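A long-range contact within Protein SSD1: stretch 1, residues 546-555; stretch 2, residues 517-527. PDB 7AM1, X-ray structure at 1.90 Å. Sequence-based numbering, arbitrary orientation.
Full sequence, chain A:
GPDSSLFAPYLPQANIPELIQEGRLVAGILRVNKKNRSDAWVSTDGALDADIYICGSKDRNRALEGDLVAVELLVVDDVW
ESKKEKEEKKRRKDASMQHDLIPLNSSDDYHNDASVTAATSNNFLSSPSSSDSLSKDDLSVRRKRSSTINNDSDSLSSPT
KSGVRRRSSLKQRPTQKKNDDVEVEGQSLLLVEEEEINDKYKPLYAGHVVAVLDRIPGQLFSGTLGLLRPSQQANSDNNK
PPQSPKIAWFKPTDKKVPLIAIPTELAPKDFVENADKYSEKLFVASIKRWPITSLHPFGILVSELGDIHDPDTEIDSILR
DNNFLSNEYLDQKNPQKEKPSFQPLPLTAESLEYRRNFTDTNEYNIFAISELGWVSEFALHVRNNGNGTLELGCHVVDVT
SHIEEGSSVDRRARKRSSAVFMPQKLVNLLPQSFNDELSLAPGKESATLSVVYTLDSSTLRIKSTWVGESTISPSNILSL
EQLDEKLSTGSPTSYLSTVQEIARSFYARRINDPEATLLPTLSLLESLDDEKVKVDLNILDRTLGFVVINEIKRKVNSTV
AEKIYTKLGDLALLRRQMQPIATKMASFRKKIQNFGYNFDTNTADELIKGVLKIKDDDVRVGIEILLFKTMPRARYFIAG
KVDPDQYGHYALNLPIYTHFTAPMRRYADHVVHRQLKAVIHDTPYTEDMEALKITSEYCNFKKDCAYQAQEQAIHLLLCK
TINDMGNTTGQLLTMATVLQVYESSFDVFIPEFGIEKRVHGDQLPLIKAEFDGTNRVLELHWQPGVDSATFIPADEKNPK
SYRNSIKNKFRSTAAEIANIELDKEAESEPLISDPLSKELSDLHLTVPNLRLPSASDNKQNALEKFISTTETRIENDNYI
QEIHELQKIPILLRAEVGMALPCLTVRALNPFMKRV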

# COMPACT_ATOMS: atom_id res chain seq x y z
N PHE A 546 12.95 13.88 -1.59
CA PHE A 546 11.75 13.48 -0.87
C PHE A 546 12.08 13.12 0.58
O PHE A 546 11.37 13.51 1.50
CB PHE A 546 11.06 12.30 -1.55
CG PHE A 546 9.94 11.72 -0.73
CD1 PHE A 546 8.66 12.26 -0.79
CD2 PHE A 546 10.17 10.67 0.15
CE1 PHE A 546 7.62 11.74 -0.01
CE2 PHE A 546 9.14 10.15 0.93
CZ PHE A 546 7.87 10.69 0.84
N VAL A 547 13.16 12.37 0.79
CA VAL A 547 13.49 11.89 2.13
C VAL A 547 13.84 13.07 3.04
O VAL A 547 13.45 13.10 4.21
CB VAL A 547 14.65 10.88 2.06
CG1 VAL A 547 15.16 10.54 3.45
CG2 VAL A 547 14.20 9.61 1.35
N VAL A 548 14.57 14.05 2.51
CA VAL A 548 14.91 15.25 3.28
C VAL A 548 13.64 15.94 3.77
O VAL A 548 13.46 16.20 4.96
CB VAL A 548 15.78 16.20 2.45
CG1 VAL A 548 15.84 17.58 3.10
CG2 VAL A 548 17.17 15.65 2.29
N ILE A 549 12.73 16.26 2.84
CA ILE A 549 11.50 16.94 3.21
C ILE A 549 10.63 16.03 4.07
O ILE A 549 9.94 16.50 4.97
CB ILE A 549 10.75 17.41 1.95
CG1 ILE A 549 11.62 18.37 1.12
CG2 ILE A 549 9.40 18.02 2.32
CD1 ILE A 549 12.09 19.63 1.86
N ASN A 550 10.65 14.71 3.80
CA ASN A 550 9.80 13.79 4.55
C ASN A 550 10.24 13.69 6.01
O ASN A 550 9.40 13.61 6.92
CB ASN A 550 9.80 12.40 3.90
CG ASN A 550 8.65 11.50 4.38
OD1 ASN A 550 7.52 11.97 4.60
ND2 ASN A 550 8.93 10.21 4.54
N GLU A 551 11.55 13.69 6.27
CA GLU A 551 12.00 13.60 7.66
C GLU A 551 11.74 14.90 8.40
O GLU A 551 11.51 14.88 9.62
CB GLU A 551 13.47 13.21 7.73
CG GLU A 551 13.73 11.73 7.46
CD GLU A 551 13.12 10.81 8.52
OE1 GLU A 551 13.09 11.21 9.70
OE2 GLU A 551 12.66 9.70 8.16
N ILE A 552 11.76 16.03 7.70
CA ILE A 552 11.37 17.29 8.34
C ILE A 552 9.88 17.27 8.67
O ILE A 552 9.48 17.69 9.76
CB ILE A 552 11.75 18.48 7.44
CG1 ILE A 552 13.27 18.68 7.46
CG2 ILE A 552 11.04 19.76 7.91
CD1 ILE A 552 13.78 19.63 6.40
N LYS A 553 9.05 16.78 7.75
CA LYS A 553 7.61 16.70 8.01
C LYS A 553 7.29 15.72 9.13
O LYS A 553 6.34 15.94 9.90
CB LYS A 553 6.87 16.30 6.73
CG LYS A 553 6.75 17.42 5.71
CD LYS A 553 6.19 16.93 4.38
CE LYS A 553 5.98 18.08 3.41
NZ LYS A 553 5.43 17.62 2.11
N ARG A 554 8.05 14.63 9.23
CA ARG A 554 7.83 13.68 10.32
C ARG A 554 8.11 14.33 11.67
O ARG A 554 7.38 14.11 12.64
CB ARG A 554 8.71 12.44 10.13
CG ARG A 554 8.21 11.49 9.04
CD ARG A 554 9.22 10.40 8.73
NE ARG A 554 8.67 9.42 7.79
CZ ARG A 554 9.28 8.30 7.43
NH1 ARG A 554 10.47 7.99 7.94
NH2 ARG A 554 8.69 7.48 6.57
N LYS A 555 9.15 15.15 11.73
CA LYS A 555 9.43 15.90 12.95
C LYS A 555 8.32 16.89 13.24
O LYS A 555 7.85 17.01 14.38
CB LYS A 555 10.78 16.60 12.83
CG LYS A 555 11.17 17.44 14.04
CD LYS A 555 11.38 16.57 15.28
CE LYS A 555 11.42 17.41 16.53
NZ LYS A 555 11.83 16.61 17.72
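Stretch 2 517-527: TLLPTLSLLES

A short segment can pack against a helix without running beside it as a second rod, for instance by supplying a bump near one end and a polar anchor near the other. The contact between residues 517-527 and helix 546-555 of SSD1 illustrates the principle. Stretch 1 is helical throughout. Stretch 2 begins as an irregular, largely extended chain, with a cis peptide bond before Pro 520, and turns helical only at Ser 523, with Leu 522 in the N-cap position. The two helices run in broadly the same direction, crossing at 41°, but their axes come no closer than 13.2 Å. The apolar packing belongs to the loop, while the short helix reaches across with the side chain of Glu 526.

The main bump is Leu 518, whose chain comes nearest to the helix at Val 547, with 6.8 Å between the two CA atoms. Its side chain, in the m,t rotamer, enters the shallow hollow lined by Val 547, Val 548 and Glu 551, positions brought together by the helical turn. Leu 518 CD1 lies 3.4 Å from Val 548 CG2, Leu 518 CD2 rests 4.1 Å from Glu 551 CG, and Leu 518 CB is 3.9 Å from Val 547 CG1. The aliphatic part of a glutamate thus serves as one wall of an apolar site.

Val 547 is the reciprocal bump. Its CA-to-CB bond points toward the loop, and its two methyl groups meet different parts of it. Val 547 CG1 lies 3.7 Å from Leu 518 O, whereas Val 547 CG2 is 3.8 Å from Thr 521 OG1 and 4.2 Å from Leu 519 CD2. The loop bends around this valine, so that each stretch presents a knob to the other.

Farther along, the fit becomes polar. Here the CA atoms of Asn 550 and Glu 526 are 9.4 Å apart, and Glu 526, with chi1 t and chi2 p, spans the gap. Arg 554 NH2 donates to Glu 526 OE1 at 2.6 Å within a salt bridge, and Asn 550 ND2 donates to the same Glu 526 OE1 at 3.2 Å. The other carboxylate oxygen, Glu 526 OE2, lies 4.0 Å from Phe 546 CZ at the edge of the ring. Two waters fill the space left over: one links Leu 522 O to Arg 554 NH2, and the other joins Glu 526 OE1, Asn 550 OD1 and Arg 554 NE. Apolar knobs fit the near end, and charge and water close the wider one.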

# COMPACT_ATOMS: atom_id res chain seq x y z
N THR A 517 22.82 8.21 7.72
CA THR A 517 22.65 8.96 6.49
C THR A 517 21.23 8.76 5.98
O THR A 517 20.62 7.71 6.22
CB THR A 517 23.66 8.52 5.43
OG1 THR A 517 23.49 7.13 5.15
CG2 THR A 517 25.08 8.76 5.92
N LEU A 518 20.71 9.77 5.28
CA LEU A 518 19.31 9.72 4.87
C LEU A 518 19.04 8.58 3.90
O LEU A 518 17.92 8.06 3.86
CB LEU A 518 18.90 11.06 4.26
CG LEU A 518 18.83 12.23 5.25
CD1 LEU A 518 18.74 13.56 4.53
CD2 LEU A 518 17.64 12.06 6.19
N LEU A 519 20.04 8.17 3.12
CA LEU A 519 19.91 6.97 2.31
C LEU A 519 20.87 5.90 2.82
O LEU A 519 21.96 6.23 3.31
CB LEU A 519 20.20 7.24 0.83
CG LEU A 519 19.28 8.24 0.12
CD1 LEU A 519 19.71 8.46 -1.32
CD2 LEU A 519 17.84 7.77 0.17
N PRO A 520 20.52 4.61 2.74
CA PRO A 520 19.28 4.07 2.15
C PRO A 520 18.05 4.33 3.01
O PRO A 520 18.16 4.53 4.22
CB PRO A 520 19.58 2.57 2.05
CG PRO A 520 20.52 2.31 3.17
CD PRO A 520 21.37 3.54 3.29
N THR A 521 16.87 4.29 2.39
CA THR A 521 15.61 4.59 3.05
C THR A 521 14.68 3.39 2.92
O THR A 521 14.94 2.43 2.19
CB THR A 521 14.98 5.86 2.45
OG1 THR A 521 13.93 6.33 3.30
CG2 THR A 521 14.43 5.59 1.05
N LEU A 522 13.58 3.43 3.67
CA LEU A 522 12.64 2.31 3.75
C LEU A 522 11.33 2.76 3.10
O LEU A 522 10.43 3.26 3.77
CB LEU A 522 12.46 1.87 5.19
CG LEU A 522 13.74 1.39 5.87
CD1 LEU A 522 13.48 1.09 7.34
CD2 LEU A 522 14.33 0.17 5.16
N SER A 523 11.24 2.56 1.79
CA SER A 523 10.10 3.04 1.04
C SER A 523 8.82 2.32 1.43
O SER A 523 7.74 2.93 1.46
CB SER A 523 10.34 2.88 -0.46
OG SER A 523 9.23 3.35 -1.19
N LEU A 524 8.90 1.03 1.72
CA LEU A 524 7.70 0.28 2.05
C LEU A 524 7.17 0.67 3.43
O LEU A 524 5.96 0.81 3.62
CB LEU A 524 7.98 -1.23 1.96
CG LEU A 524 8.42 -1.74 0.58
CD1 LEU A 524 8.66 -3.25 0.59
CD2 LEU A 524 7.44 -1.38 -0.52
N LEU A 525 8.06 0.88 4.40
CA LEU A 525 7.59 1.31 5.71
C LEU A 525 6.91 2.68 5.62
O LEU A 525 5.90 2.91 6.29
CB LEU A 525 8.73 1.34 6.72
CG LEU A 525 9.44 0.01 7.01
CD1 LEU A 525 10.16 0.08 8.36
CD2 LEU A 525 8.49 -1.19 6.96
N GLU A 526 7.43 3.59 4.79
CA GLU A 526 6.75 4.86 4.59
C GLU A 526 5.30 4.65 4.16
O GLU A 526 4.39 5.33 4.64
CB GLU A 526 7.51 5.72 3.57
CG GLU A 526 6.70 6.82 2.89
CD GLU A 526 6.23 7.93 3.82
OE1 GLU A 526 6.68 7.99 4.99
OE2 GLU A 526 5.42 8.77 3.37
N SER A 527 5.07 3.68 3.26
CA SER A 527 3.73 3.46 2.73
C SER A 527 2.78 2.88 3.76
O SER A 527 1.57 2.88 3.53
CB SER A 527 3.78 2.55 1.48
OG SER A 527 3.93 1.19 1.81
O HOH W 1 10.24 4.99 5.99
O HOH W 2 6.29 10.29 6.47